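Local coordinates for protein peptidoglycan D,D-transpeptidase FtsI (Yersinia pestis, PDB 6SYN) that probably cross-links peptidoglycan stem peptides in the periplasm as a class B penicillin-binding protein, and binds a penicillin-derived ligand in its transpeptidase pocket, at residues Gly17-Arg22 with His175-Ser180; Thr214-Ala219 with Thr392-Pro397; Val36-Lys41 with Arg80-Ala85; Met120-Gly125 with Pro224-Asn229; Asn275-Phe280 with Arg291-Ser296. All blocks are in the same frame, centred on the assembly; numbering follows the deposited sequence.

Contact 1 (Gly17-Arg22 with His175-Ser180)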
# COMPACT_ATOMS: atom_id res chain seq x y z
N GLY A 17 10.34 19.46 13.49
CA GLY A 17 9.61 18.64 14.47
C GLY A 17 9.86 17.16 14.25
O GLY A 17 10.24 16.79 13.14
N MET A 18 9.66 16.33 15.28
CA MET A 18 9.98 14.88 15.23
C MET A 18 8.73 14.07 14.86
O MET A 18 7.69 14.25 15.53
CB MET A 18 10.52 14.40 16.58
CG MET A 18 11.25 13.09 16.49
SD MET A 18 11.46 12.34 18.10
CE MET A 18 9.86 11.57 18.32
N ILE A 19 8.85 13.21 13.85
CA ILE A 19 7.78 12.25 13.45
C ILE A 19 8.03 10.92 14.17
O ILE A 19 9.13 10.35 13.99
CB ILE A 19 7.71 12.05 11.92
CG1 ILE A 19 7.78 13.37 11.16
CG2 ILE A 19 6.47 11.24 11.57
CD1 ILE A 19 7.79 13.23 9.66
N SER A 20 7.05 10.46 14.94
CA SER A 20 7.08 9.17 15.66
C SER A 20 5.87 8.32 15.25
O SER A 20 4.91 8.87 14.68
CB SER A 20 7.11 9.39 17.14
OG SER A 20 5.88 9.97 17.57
N ASP A 21 5.92 7.03 15.57
CA ASP A 21 4.81 6.06 15.37
C ASP A 21 3.87 6.16 16.58
O ASP A 21 4.17 6.93 17.52
CB ASP A 21 5.38 4.66 15.09
CG ASP A 21 5.68 3.83 16.33
OD1 ASP A 21 5.81 4.42 17.43
OD2 ASP A 21 5.77 2.58 16.19
N ARG A 22 2.78 5.38 16.57
CA ARG A 22 1.65 5.49 17.53
C ARG A 22 2.12 5.37 18.99
O ARG A 22 1.39 5.89 19.86
CB ARG A 22 0.56 4.46 17.20
CG ARG A 22 0.97 2.99 17.25
CD ARG A 22 -0.24 2.09 17.09
NE ARG A 22 -1.36 2.57 17.89
CZ ARG A 22 -2.36 3.34 17.46
NH1 ARG A 22 -2.42 3.72 16.19
NH2 ARG A 22 -3.29 3.74 18.30
N HIS A 175 6.35 21.55 15.35
CA HIS A 175 5.51 20.61 16.14
C HIS A 175 5.97 19.17 15.90
O HIS A 175 6.23 18.82 14.73
CB HIS A 175 4.04 20.71 15.71
CG HIS A 175 3.27 21.84 16.30
ND1 HIS A 175 2.98 21.92 17.65
CD2 HIS A 175 2.69 22.91 15.72
CE1 HIS A 175 2.28 23.01 17.88
NE2 HIS A 175 2.08 23.63 16.71
N ASN A 176 6.00 18.34 16.95
CA ASN A 176 6.16 16.87 16.81
C ASN A 176 4.88 16.30 16.20
O ASN A 176 3.80 16.90 16.40
CB ASN A 176 6.49 16.19 18.14
CG ASN A 176 7.80 16.66 18.71
OD1 ASN A 176 8.75 16.90 17.97
ND2 ASN A 176 7.85 16.82 20.03
N LEU A 177 5.02 15.20 15.46
CA LEU A 177 3.90 14.49 14.78
C LEU A 177 3.84 13.07 15.33
O LEU A 177 4.89 12.41 15.38
CB LEU A 177 4.16 14.52 13.27
CG LEU A 177 3.06 13.94 12.38
CD1 LEU A 177 1.71 14.54 12.72
CD2 LEU A 177 3.38 14.16 10.91
N VAL A 178 2.65 12.62 15.76
CA VAL A 178 2.41 11.22 16.21
C VAL A 178 1.57 10.54 15.13
O VAL A 178 0.37 10.88 15.02
CB VAL A 178 1.76 11.18 17.60
CG1 VAL A 178 1.50 9.76 18.09
CG2 VAL A 178 2.59 11.94 18.63
N LEU A 179 2.17 9.64 14.34
CA LEU A 179 1.45 8.90 13.27
C LEU A 179 0.58 7.80 13.91
O LEU A 179 0.82 7.44 15.08
CB LEU A 179 2.45 8.29 12.28
CG LEU A 179 3.29 9.27 11.45
CD1 LEU A 179 4.10 8.52 10.41
CD2 LEU A 179 2.43 10.33 10.77
N SER A 180 -0.38 7.30 13.13
CA SER A 180 -1.28 6.17 13.49
C SER A 180 -0.55 4.83 13.27
O SER A 180 -1.01 3.82 13.82
CB SER A 180 -2.53 6.24 12.67
OG SER A 180 -2.26 5.90 11.32

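Contact 2 (Thr214-Ala219 with Thr392-Pro397)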
# COMPACT_ATOMS: atom_id res chain seq x y z
N THR A 214 -11.11 1.96 14.61
CA THR A 214 -10.61 3.36 14.70
C THR A 214 -10.41 3.97 13.30
O THR A 214 -10.37 5.21 13.21
CB THR A 214 -9.32 3.43 15.53
OG1 THR A 214 -8.25 2.89 14.75
CG2 THR A 214 -9.41 2.68 16.84
N GLY A 215 -10.29 3.14 12.26
CA GLY A 215 -9.98 3.57 10.88
C GLY A 215 -8.53 3.98 10.73
O GLY A 215 -8.16 4.46 9.64
N GLU A 216 -7.73 3.82 11.78
CA GLU A 216 -6.29 4.17 11.77
C GLU A 216 -5.56 3.25 10.79
O GLU A 216 -5.90 2.04 10.73
CB GLU A 216 -5.72 4.02 13.18
CG GLU A 216 -6.18 5.10 14.14
CD GLU A 216 -5.72 4.83 15.56
OE1 GLU A 216 -6.19 3.85 16.15
OE2 GLU A 216 -4.86 5.58 16.05
N VAL A 217 -4.61 3.80 10.03
CA VAL A 217 -3.68 3.03 9.16
C VAL A 217 -2.49 2.61 10.03
O VAL A 217 -1.68 3.49 10.37
CB VAL A 217 -3.20 3.84 7.93
CG1 VAL A 217 -2.25 3.02 7.07
CG2 VAL A 217 -4.37 4.36 7.10
N LEU A 218 -2.43 1.32 10.37
CA LEU A 218 -1.40 0.71 11.25
C LEU A 218 -0.15 0.38 10.44
O LEU A 218 0.96 0.40 11.03
CB LEU A 218 -1.99 -0.55 11.90
CG LEU A 218 -3.13 -0.29 12.89
CD1 LEU A 218 -3.82 -1.58 13.29
CD2 LEU A 218 -2.62 0.46 14.11
N ALA A 219 -0.30 0.06 9.16
CA ALA A 219 0.82 -0.27 8.25
C ALA A 219 0.44 0.08 6.81
O ALA A 219 -0.72 -0.16 6.43
CB ALA A 219 1.17 -1.73 8.40
N THR A 392 -2.56 9.59 11.54
CA THR A 392 -2.14 10.14 12.87
C THR A 392 -2.92 9.43 13.97
O THR A 392 -4.09 9.08 13.74
CB THR A 392 -2.28 11.67 12.91
OG1 THR A 392 -3.65 12.04 12.76
CG2 THR A 392 -1.44 12.35 11.84
N ARG A 393 -2.28 9.19 15.12
CA ARG A 393 -2.91 8.54 16.28
C ARG A 393 -4.21 9.29 16.58
O ARG A 393 -4.18 10.53 16.59
CB ARG A 393 -1.97 8.53 17.49
CG ARG A 393 -2.35 7.50 18.54
CD ARG A 393 -1.53 7.63 19.82
NE ARG A 393 -1.41 6.33 20.47
CZ ARG A 393 -2.30 5.79 21.31
NH1 ARG A 393 -3.41 6.44 21.62
NH2 ARG A 393 -2.07 4.60 21.83
N VAL A 394 -5.31 8.56 16.75
CA VAL A 394 -6.65 9.13 17.10
C VAL A 394 -6.98 8.68 18.53
O VAL A 394 -6.51 7.59 18.92
CB VAL A 394 -7.74 8.69 16.10
CG1 VAL A 394 -7.29 8.86 14.66
CG2 VAL A 394 -8.21 7.26 16.34
N ASP A 395 -7.75 9.49 19.26
CA ASP A 395 -8.33 9.14 20.58
C ASP A 395 -9.64 8.38 20.36
O ASP A 395 -10.60 8.96 19.87
CB ASP A 395 -8.61 10.40 21.42
CG ASP A 395 -7.37 11.23 21.71
OD1 ASP A 395 -6.62 10.85 22.63
OD2 ASP A 395 -7.17 12.25 21.01
N PRO A 396 -9.75 7.07 20.70
CA PRO A 396 -10.99 6.33 20.49
C PRO A 396 -12.02 6.76 21.53
O PRO A 396 -11.66 7.40 22.52
CB PRO A 396 -10.61 4.85 20.65
CG PRO A 396 -9.11 4.84 20.94
CD PRO A 396 -8.73 6.24 21.35
N PRO A 397 -13.33 6.44 21.36
CA PRO A 397 -13.88 5.88 20.12
C PRO A 397 -13.94 6.82 18.91
O PRO A 397 -13.80 8.02 19.07
CB PRO A 397 -15.34 5.53 20.49
CG PRO A 397 -15.66 6.42 21.68
CD PRO A 397 -14.35 6.56 22.42
O HOH W 1 -6.59 4.79 18.73

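Contact 3 (Val36-Lys41 with Arg80-Ala85)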
# COMPACT_ATOMS: atom_id res chain seq x y z
N VAL A 36 29.52 17.40 4.13
CA VAL A 36 30.46 17.76 3.03
C VAL A 36 29.65 17.91 1.75
O VAL A 36 28.98 16.94 1.34
CB VAL A 36 31.60 16.72 2.87
CG1 VAL A 36 32.51 17.06 1.70
CG2 VAL A 36 32.41 16.59 4.15
N TRP A 37 29.71 19.10 1.16
CA TRP A 37 29.05 19.42 -0.13
C TRP A 37 30.08 20.03 -1.08
O TRP A 37 31.09 20.56 -0.59
CB TRP A 37 27.83 20.32 0.09
CG TRP A 37 28.12 21.66 0.68
CD1 TRP A 37 28.30 21.97 2.00
CD2 TRP A 37 28.20 22.91 -0.03
NE1 TRP A 37 28.50 23.31 2.16
CE2 TRP A 37 28.44 23.92 0.93
CE3 TRP A 37 28.10 23.27 -1.37
CZ2 TRP A 37 28.60 25.26 0.58
CZ3 TRP A 37 28.25 24.59 -1.72
CH2 TRP A 37 28.49 25.57 -0.76
N ALA A 38 29.85 19.88 -2.38
CA ALA A 38 30.66 20.49 -3.45
C ALA A 38 29.81 21.56 -4.13
O ALA A 38 28.58 21.35 -4.24
CB ALA A 38 31.13 19.44 -4.41
N ASP A 39 30.42 22.69 -4.48
CA ASP A 39 29.83 23.74 -5.36
C ASP A 39 30.25 23.39 -6.78
O ASP A 39 31.24 23.93 -7.27
CB ASP A 39 30.32 25.14 -4.98
CG ASP A 39 29.69 26.27 -5.77
OD1 ASP A 39 29.29 26.04 -6.94
OD2 ASP A 39 29.60 27.38 -5.22
N PRO A 40 29.52 22.51 -7.50
CA PRO A 40 30.06 21.94 -8.73
C PRO A 40 30.52 23.02 -9.72
O PRO A 40 31.58 22.86 -10.25
CB PRO A 40 28.90 21.08 -9.28
CG PRO A 40 28.04 20.79 -8.07
CD PRO A 40 28.16 22.04 -7.21
N LYS A 41 29.75 24.10 -9.90
CA LYS A 41 30.13 25.22 -10.80
C LYS A 41 31.50 25.75 -10.39
O LYS A 41 32.42 25.75 -11.23
CB LYS A 41 29.11 26.37 -10.79
CG LYS A 41 29.39 27.48 -11.80
CD LYS A 41 28.70 28.79 -11.51
CE LYS A 41 29.44 29.98 -12.08
NZ LYS A 41 28.96 31.26 -11.50
N ARG A 80 24.98 24.85 -7.54
CA ARG A 80 25.60 25.59 -6.40
C ARG A 80 25.63 24.70 -5.16
O ARG A 80 26.11 25.18 -4.12
CB ARG A 80 24.84 26.90 -6.12
CG ARG A 80 23.97 27.40 -7.27
CD ARG A 80 23.85 28.91 -7.42
NE ARG A 80 23.02 29.56 -6.40
CZ ARG A 80 22.19 30.59 -6.61
NH1 ARG A 80 21.50 31.09 -5.60
NH2 ARG A 80 22.04 31.11 -7.82
N PHE A 81 25.12 23.46 -5.25
CA PHE A 81 25.08 22.50 -4.11
C PHE A 81 24.88 21.05 -4.57
O PHE A 81 23.86 20.76 -5.24
CB PHE A 81 23.97 22.86 -3.12
CG PHE A 81 24.10 22.11 -1.82
CD1 PHE A 81 23.65 20.81 -1.71
CD2 PHE A 81 24.73 22.69 -0.73
CE1 PHE A 81 23.80 20.10 -0.53
CE2 PHE A 81 24.88 21.98 0.45
CZ PHE A 81 24.41 20.69 0.55
N VAL A 82 25.81 20.17 -4.19
CA VAL A 82 25.64 18.69 -4.23
C VAL A 82 26.30 18.08 -2.99
O VAL A 82 27.51 18.36 -2.77
CB VAL A 82 26.22 18.08 -5.53
CG1 VAL A 82 25.59 18.70 -6.76
CG2 VAL A 82 27.74 18.18 -5.60
N TYR A 83 25.55 17.29 -2.21
CA TYR A 83 26.08 16.51 -1.05
C TYR A 83 27.11 15.49 -1.56
O TYR A 83 26.89 14.87 -2.62
CB TYR A 83 24.97 15.79 -0.28
CG TYR A 83 24.24 16.64 0.74
CD1 TYR A 83 24.89 17.12 1.87
CD2 TYR A 83 22.89 16.94 0.60
CE1 TYR A 83 24.23 17.89 2.81
CE2 TYR A 83 22.22 17.71 1.53
CZ TYR A 83 22.89 18.19 2.64
OH TYR A 83 22.22 18.95 3.56
N LEU A 84 28.22 15.37 -0.81
CA LEU A 84 29.24 14.30 -0.93
C LEU A 84 29.13 13.37 0.29
O LEU A 84 29.37 12.16 0.13
CB LEU A 84 30.64 14.92 -1.04
CG LEU A 84 30.85 15.91 -2.19
CD1 LEU A 84 32.26 16.48 -2.16
CD2 LEU A 84 30.56 15.27 -3.54
N ALA A 85 28.81 13.93 1.46
CA ALA A 85 28.53 13.19 2.71
C ALA A 85 27.60 14.02 3.60
O ALA A 85 27.95 15.17 3.92
CB ALA A 85 29.82 12.86 3.43

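Contact 4 (Met120-Gly125 with Pro224-Asn229)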
# COMPACT_ATOMS: atom_id res chain seq x y z
N MET A 120 9.58 2.66 6.21
CA MET A 120 8.56 3.74 6.31
C MET A 120 8.68 4.70 5.13
O MET A 120 7.85 5.62 5.04
CB MET A 120 8.72 4.57 7.59
CG MET A 120 8.59 3.81 8.91
SD MET A 120 6.90 3.50 9.51
CE MET A 120 6.01 4.94 8.90
N ALA A 121 9.69 4.53 4.26
CA ALA A 121 10.15 5.56 3.30
C ALA A 121 8.94 6.24 2.62
O ALA A 121 8.89 7.47 2.61
CB ALA A 121 11.08 4.96 2.28
N HIS A 122 8.01 5.45 2.09
CA HIS A 122 6.86 5.93 1.29
C HIS A 122 5.92 6.78 2.16
O HIS A 122 5.45 7.82 1.66
CB HIS A 122 6.18 4.76 0.59
CG HIS A 122 7.01 4.18 -0.51
ND1 HIS A 122 7.17 4.83 -1.72
CD2 HIS A 122 7.74 3.05 -0.58
CE1 HIS A 122 7.96 4.11 -2.50
NE2 HIS A 122 8.32 3.01 -1.82
N ILE A 123 5.67 6.37 3.41
CA ILE A 123 4.77 7.08 4.38
C ILE A 123 5.39 8.42 4.77
O ILE A 123 4.70 9.45 4.71
CB ILE A 123 4.53 6.22 5.64
CG1 ILE A 123 3.92 4.86 5.29
CG2 ILE A 123 3.69 6.99 6.66
CD1 ILE A 123 3.33 4.11 6.47
N ILE A 124 6.65 8.40 5.22
CA ILE A 124 7.37 9.57 5.79
C ILE A 124 7.78 10.49 4.64
O ILE A 124 7.44 11.68 4.68
CB ILE A 124 8.60 9.12 6.60
CG1 ILE A 124 8.25 8.08 7.67
CG2 ILE A 124 9.31 10.33 7.20
CD1 ILE A 124 7.37 8.59 8.79
N GLY A 125 8.48 9.93 3.65
CA GLY A 125 9.07 10.68 2.52
C GLY A 125 10.42 11.26 2.90
O GLY A 125 11.05 10.73 3.84
N PRO A 224 8.80 -2.05 -5.11
CA PRO A 224 10.06 -1.62 -4.51
C PRO A 224 10.00 -0.33 -3.68
O PRO A 224 9.10 0.48 -3.88
CB PRO A 224 10.94 -1.36 -5.74
CG PRO A 224 9.95 -0.89 -6.78
CD PRO A 224 8.74 -1.77 -6.56
N SER A 225 10.95 -0.17 -2.76
CA SER A 225 11.10 1.05 -1.93
C SER A 225 12.37 1.78 -2.36
O SER A 225 12.80 1.58 -3.52
CB SER A 225 11.11 0.72 -0.46
OG SER A 225 10.77 1.87 0.31
N TYR A 226 12.92 2.62 -1.48
CA TYR A 226 14.17 3.39 -1.69
C TYR A 226 14.77 3.68 -0.32
O TYR A 226 14.02 3.62 0.68
CB TYR A 226 13.91 4.68 -2.46
CG TYR A 226 13.15 5.77 -1.74
CD1 TYR A 226 13.80 6.70 -0.94
CD2 TYR A 226 11.79 5.93 -1.91
CE1 TYR A 226 13.12 7.72 -0.30
CE2 TYR A 226 11.09 6.94 -1.28
CZ TYR A 226 11.75 7.84 -0.47
OH TYR A 226 11.05 8.84 0.14
N ASN A 227 16.06 3.98 -0.27
CA ASN A 227 16.75 4.39 0.98
C ASN A 227 16.75 5.92 1.07
O ASN A 227 17.38 6.59 0.26
CB ASN A 227 18.14 3.78 1.10
CG ASN A 227 18.75 3.97 2.48
OD1 ASN A 227 18.14 4.57 3.37
ND2 ASN A 227 19.95 3.45 2.67
N PRO A 228 16.05 6.51 2.07
CA PRO A 228 15.92 7.96 2.19
C PRO A 228 17.09 8.61 2.94
O PRO A 228 17.12 9.82 3.03
CB PRO A 228 14.63 8.11 3.01
CG PRO A 228 14.64 6.90 3.92
CD PRO A 228 15.33 5.80 3.14
N ASN A 229 18.02 7.80 3.44
CA ASN A 229 19.16 8.24 4.29
C ASN A 229 20.42 8.47 3.44
O ASN A 229 21.26 9.27 3.88
CB ASN A 229 19.46 7.23 5.39
CG ASN A 229 18.43 7.23 6.50
OD1 ASN A 229 17.98 8.29 6.94
ND2 ASN A 229 18.07 6.05 6.98

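Contact 5 (Asn275-Phe280 with Arg291-Ser296)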
# COMPACT_ATOMS: atom_id res chain seq x y z
N ASN A 275 -27.25 -22.39 -10.40
CA ASN A 275 -26.62 -23.02 -11.59
C ASN A 275 -25.40 -22.18 -11.97
O ASN A 275 -25.59 -20.98 -12.27
CB ASN A 275 -27.62 -23.15 -12.74
CG ASN A 275 -27.04 -23.79 -13.98
OD1 ASN A 275 -26.11 -23.26 -14.59
ND2 ASN A 275 -27.57 -24.94 -14.38
N THR A 276 -24.20 -22.76 -11.95
CA THR A 276 -22.91 -22.05 -12.18
C THR A 276 -22.26 -22.55 -13.48
O THR A 276 -21.05 -22.31 -13.66
CB THR A 276 -22.00 -22.17 -10.95
OG1 THR A 276 -22.08 -23.52 -10.47
CG2 THR A 276 -22.40 -21.21 -9.85
N LEU A 277 -23.04 -23.16 -14.37
CA LEU A 277 -22.57 -23.63 -15.71
C LEU A 277 -22.30 -22.42 -16.60
O LEU A 277 -22.86 -21.35 -16.39
CB LEU A 277 -23.63 -24.55 -16.32
CG LEU A 277 -23.81 -25.89 -15.61
CD1 LEU A 277 -25.09 -26.58 -16.06
CD2 LEU A 277 -22.60 -26.79 -15.84
N PRO A 278 -21.44 -22.56 -17.64
CA PRO A 278 -21.18 -21.46 -18.57
C PRO A 278 -22.48 -21.02 -19.25
O PRO A 278 -23.27 -21.89 -19.58
CB PRO A 278 -20.22 -22.07 -19.60
CG PRO A 278 -19.58 -23.24 -18.87
CD PRO A 278 -20.67 -23.77 -17.97
N TYR A 279 -22.68 -19.71 -19.41
CA TYR A 279 -23.85 -19.13 -20.13
C TYR A 279 -23.41 -17.85 -20.84
O TYR A 279 -22.24 -17.42 -20.68
CB TYR A 279 -25.03 -18.91 -19.18
CG TYR A 279 -24.98 -17.69 -18.30
CD1 TYR A 279 -23.96 -17.51 -17.37
CD2 TYR A 279 -25.97 -16.72 -18.37
CE1 TYR A 279 -23.93 -16.39 -16.55
CE2 TYR A 279 -25.95 -15.60 -17.55
CZ TYR A 279 -24.93 -15.43 -16.64
OH TYR A 279 -24.91 -14.33 -15.83
N PHE A 280 -24.32 -17.27 -21.64
CA PHE A 280 -24.04 -16.10 -22.50
C PHE A 280 -24.76 -14.87 -21.94
O PHE A 280 -25.90 -14.97 -21.44
CB PHE A 280 -24.38 -16.39 -23.96
CG PHE A 280 -23.36 -17.22 -24.69
CD1 PHE A 280 -22.11 -16.71 -25.00
CD2 PHE A 280 -23.64 -18.53 -25.06
CE1 PHE A 280 -21.17 -17.48 -25.67
CE2 PHE A 280 -22.69 -19.30 -25.73
CZ PHE A 280 -21.46 -18.78 -26.03
N ARG A 291 -14.68 -25.46 -12.67
CA ARG A 291 -15.95 -25.89 -13.31
C ARG A 291 -16.82 -26.58 -12.25
O ARG A 291 -16.37 -27.60 -11.68
CB ARG A 291 -15.61 -26.73 -14.55
CG ARG A 291 -16.62 -27.81 -14.92
CD ARG A 291 -17.74 -27.31 -15.81
NE ARG A 291 -18.70 -28.37 -16.07
CZ ARG A 291 -19.44 -28.50 -17.17
NH1 ARG A 291 -20.28 -29.52 -17.28
NH2 ARG A 291 -19.34 -27.62 -18.16
N TYR A 292 -18.00 -26.02 -11.98
CA TYR A 292 -18.99 -26.54 -11.01
C TYR A 292 -20.40 -26.34 -11.59
O TYR A 292 -20.71 -25.22 -12.06
CB TYR A 292 -18.84 -25.86 -9.65
CG TYR A 292 -17.80 -26.47 -8.74
CD1 TYR A 292 -18.12 -27.53 -7.90
CD2 TYR A 292 -16.50 -25.98 -8.70
CE1 TYR A 292 -17.18 -28.09 -7.06
CE2 TYR A 292 -15.55 -26.53 -7.85
CZ TYR A 292 -15.89 -27.59 -7.03
OH TYR A 292 -14.96 -28.15 -6.20
N ALA A 293 -21.22 -27.39 -11.54
CA ALA A 293 -22.58 -27.44 -12.13
C ALA A 293 -23.50 -26.52 -11.32
O ALA A 293 -24.19 -25.70 -11.94
CB ALA A 293 -23.08 -28.87 -12.14
N GLU A 294 -23.47 -26.68 -10.00
CA GLU A 294 -24.25 -25.88 -9.01
C GLU A 294 -23.25 -25.24 -8.05
O GLU A 294 -22.08 -25.64 -8.08
CB GLU A 294 -25.22 -26.76 -8.21
CG GLU A 294 -25.72 -28.01 -8.94
CD GLU A 294 -24.78 -29.21 -8.95
OE1 GLU A 294 -23.83 -29.23 -8.13
OE2 GLU A 294 -24.99 -30.12 -9.77
N LEU A 295 -23.70 -24.31 -7.21
CA LEU A 295 -22.87 -23.74 -6.11
C LEU A 295 -23.78 -22.95 -5.16
O LEU A 295 -24.52 -22.08 -5.65
CB LEU A 295 -21.79 -22.85 -6.75
CG LEU A 295 -20.36 -22.96 -6.21
CD1 LEU A 295 -19.97 -24.39 -5.85
CD2 LEU A 295 -19.38 -22.40 -7.22
N SER A 296 -23.73 -23.25 -3.86
CA SER A 296 -24.37 -22.43 -2.79
C SER A 296 -23.77 -21.02 -2.82
O SER A 296 -22.74 -20.82 -3.50
CB SER A 296 -24.22 -23.06 -1.43
OG SER A 296 -22.89 -22.93 -0.95

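Contact 1 (Gly17-Arg22 with His175-Ser180)
Asn176 begins this pairing with its side chain in the role of a backbone carbonyl. Its CG stands anti to its own carbonyl carbon (chi1 -62°), which brings Asn176 OD1 to 2.9 Å from Met18 N, taking the N-H on a lone pair in the amide plane. Backbone bonds then carry on the ladder: Leu177 N gives to Met18 O, Ser20 N to Leu177 O and Leu179 N to Ser20 O, the last at 2.9 Å. Strands 19-20 and 177-178 thus run parallel, and strand 19-20 lies between 177-178 and 26-38 in the mixed sheet of the N-terminal part of the chain. Ile19 and Leu177 share a sheet face. Ile19 CG2, anti to its backbone N, crosses Leu179 obliquely at 3.7 Å from Leu179 CG; Val137 of helix 136-140 packs on all three, so branched apolar chains suit this buried face. The reverse face carries Ser20 and Val178, with Ser20 OG 4.0 Å from Val178 CG2. Arg22 leaves through the crowded position (chi1 61°) and bends at chi3, so the flat guanidinium turns its edge to Ser180: Arg22 NH1 meets a lone pair of Ser180 O at 2.8 Å, while also making a salt bridge with Glu216.

Contact 2 (Thr214-Ala219 with Thr392-Pro397)
Thr392 brings the loop 392-397 in beside strand 177-178, resting its side chain on Leu177. At Arg393 the side chain leaves in an extended form and gives NE to Arg22 O; Arg393 CA lies 3.6 Å from Glu216 OE2. Next, Val394 N donates almost straight (168°) to Glu216 OE2 at 3.1 Å, arriving from above the carboxylate plane. The charge of Arg22 nearby probably helps keep the buried carboxylate ionised. Glu216 stands just before strand 217-223, an outermost strand of the five-stranded antiparallel sheet in the transpeptidase domain, where the chain arrives through an ST turn. In that turn Thr214 OG1 accepts from Glu216 N at 3.2 Å and donates to the anti lone pair of Glu216 OE1, 2.7 Å away; with OE1 held by Thr214 and OE2 by Val394 N, the rotation of the carboxylate is limited. Gly215 between them adopts positive phi (74°), easiest for a residue without a side chain. The Val394 side chain meets Glu216 tip to tip, Val394 CG2 lying 3.6 Å from Glu216 CD and also near Thr214 CB, so a compact branched residue fits well here. Val394 O accepts from a water that likewise donates to Glu216 OE1, 2.8 Å from each.

Contact 3 (Val36-Lys41 with Arg80-Ala85)
Two neighbouring strands of the N-terminal mixed sheet pair here in antiparallel fashion, strand 26-38 against strand 82-88, with a classic beta bulge at one end. Leu84 and Ala85 both stand opposite Val36, and Val36 O accepts from both: Leu84 N at 2.8 Å and Ala85 N at 3.0 Å. Val36 N in turn gives to Ala85 O. Further along, Ala38 and Val82 form a hydrogen-bonded pair, Ala38 N reaching Val82 O nearly along the C=O axis. On the face bearing Val36 and Ala38 the groups are apolar and aliphatic: Leu84 CD1 lies 3.9 Å from both Val36 CG1 and Ala38 CB. Helix 66-74 packs on this side through Leu69 and Ile73. Asp39 then ends the strand as the N-cap of helix 40-45, its OD1 accepting from Glu42 N. Pro40 suits the first turn, which needs no N-H there, and its ring meets Val82 tip to tip, Pro40 CG to Val82 CG1 at 3.5 Å. The other face is aromatic. Trp37, with CG in the crowded position (chi1 62°), lies nearly parallel to Phe81 (planes at 18°) but slid along it, so that Trp37 CB sits over the Phe81 ring, 3.8 Å from its centroid. Phe81 turns its edge to Tyr83, Phe81 CE1 lying 3.4 Å above the middle of the Tyr83 ring.

Contact 4 (Met120-Gly125 with Pro224-Asn229)
Tyr226 lays one face of its ring against the methyl group of Ala121, whose CB stands 4.1 Å from the ring centroid and almost on the normal, a CH-pi contact. The ring gets there because its CG occupies the crowded position between backbone N and carbonyl carbon (chi1 70°). A small residue suits this place in the short helix, since Ala121 CB is also 3.7 Å from Ser225 OG and has Pro228 beside it. The phenol tip reaches to the helix end, Tyr226 OH lying 3.6 Å from Gly125 CA. Gly125 has positive phi (84°), easily adopted by glycine, and its N closes the helical turn on Ala121 O. His122 flanks the tyrosine in a T-shaped pair: the edge of Tyr226 is directed at the imidazole face, with the planes at 83° and the centroids 5.7 Å apart. At the edge of the imidazole, His122 NE2 makes a weak hydrogen bond to Pro224 O, 3.4 Å long. Ser225 OG, anti to the backbone N, donates to Gln118 O, just before Met120-Gly125. Beyond the ring, Asn227 OD1 accepts from Asn229 N in an Asx turn that shapes the loop. Helix 121-124 is here fastened to the loop following strand 217-223, a junction between the N-terminal, dimerisation-domain part and the transpeptidase domain of a class B penicillin-binding protein.

Contact 5 (Asn275-Phe280 with Arg291-Ser296)
The guanidinium of Arg291 has Leu277 lying on one face: Leu277 CD2 sits 3.8 Å above the plane, over its centre. Pro278 approaches obliquely, Pro278 CD lying 4.1 Å from Arg291 NH2. A bend at chi2 (86°) brings the arginine end back to these residues, and the long chain suits a partly apolar contact at the surface. The amide of Asn275 faces its own chain, OD1 accepting from Leu277 N in an Asx turn, with the donor above the carbonyl plane. The phenol of Tyr292 leads away from the contact, and its OH is hydrogen-bonded to Lys303 NZ. Between these groups Thr276 supplies the polar link. Thr276 N donates to Ala293 O at 2.9 Å, and Thr276 OG1, in the crowded position (chi1 43°), donates to Tyr292 O at 2.7 Å. Both donors lie well above the planes of the carbonyls they meet. The branched side chain serves twice, for Thr276 CG2 crosses Leu295 at about a right angle, 3.6 Å from Leu295 CB. Leu277 also rests on Ala293, whose small side chain lets it come close, Leu277 CD2 lying 4.3 Å from Ala293 CB. Asn275 and Glu294 form a non-hydrogen-bonded antiparallel pair in the two-stranded sheet 273-275 and 294-296 of the transpeptidase domain. Strand 294-296 ends at Ser296, the N-cap of helix 297-303, with OG accepting from Gly299 N. Helix 297-303 leads to Ser304 and Asn306 of the ligand pocket, and helix 306-314 packs its Val307 and Leu314 on Tyr279, beside strand 284-286.

Contacts 1 and 3 belong to the same mixed sheet, one through a parallel and the other through an antiparallel pair, yet their centres are about 31 Å apart. Both are partly buried and combine backbone ladders with apolar faces. Contact 2 is a surface contact built round one carboxylate and a water; it touches contact 1, where Ser180 OG lies 2.7 Å from Val217 O. Contact 4 relies on ring and methyl packing and also meets contact 1, through Ile123 and Ile124 against Leu179, so contacts 1, 2 and 4 cluster where the two parts of the chain join. Contact 5, a surface contact that mixes hydrogen bonds with aliphatic packing, is remote, about 67 Å from contact 3 between centres.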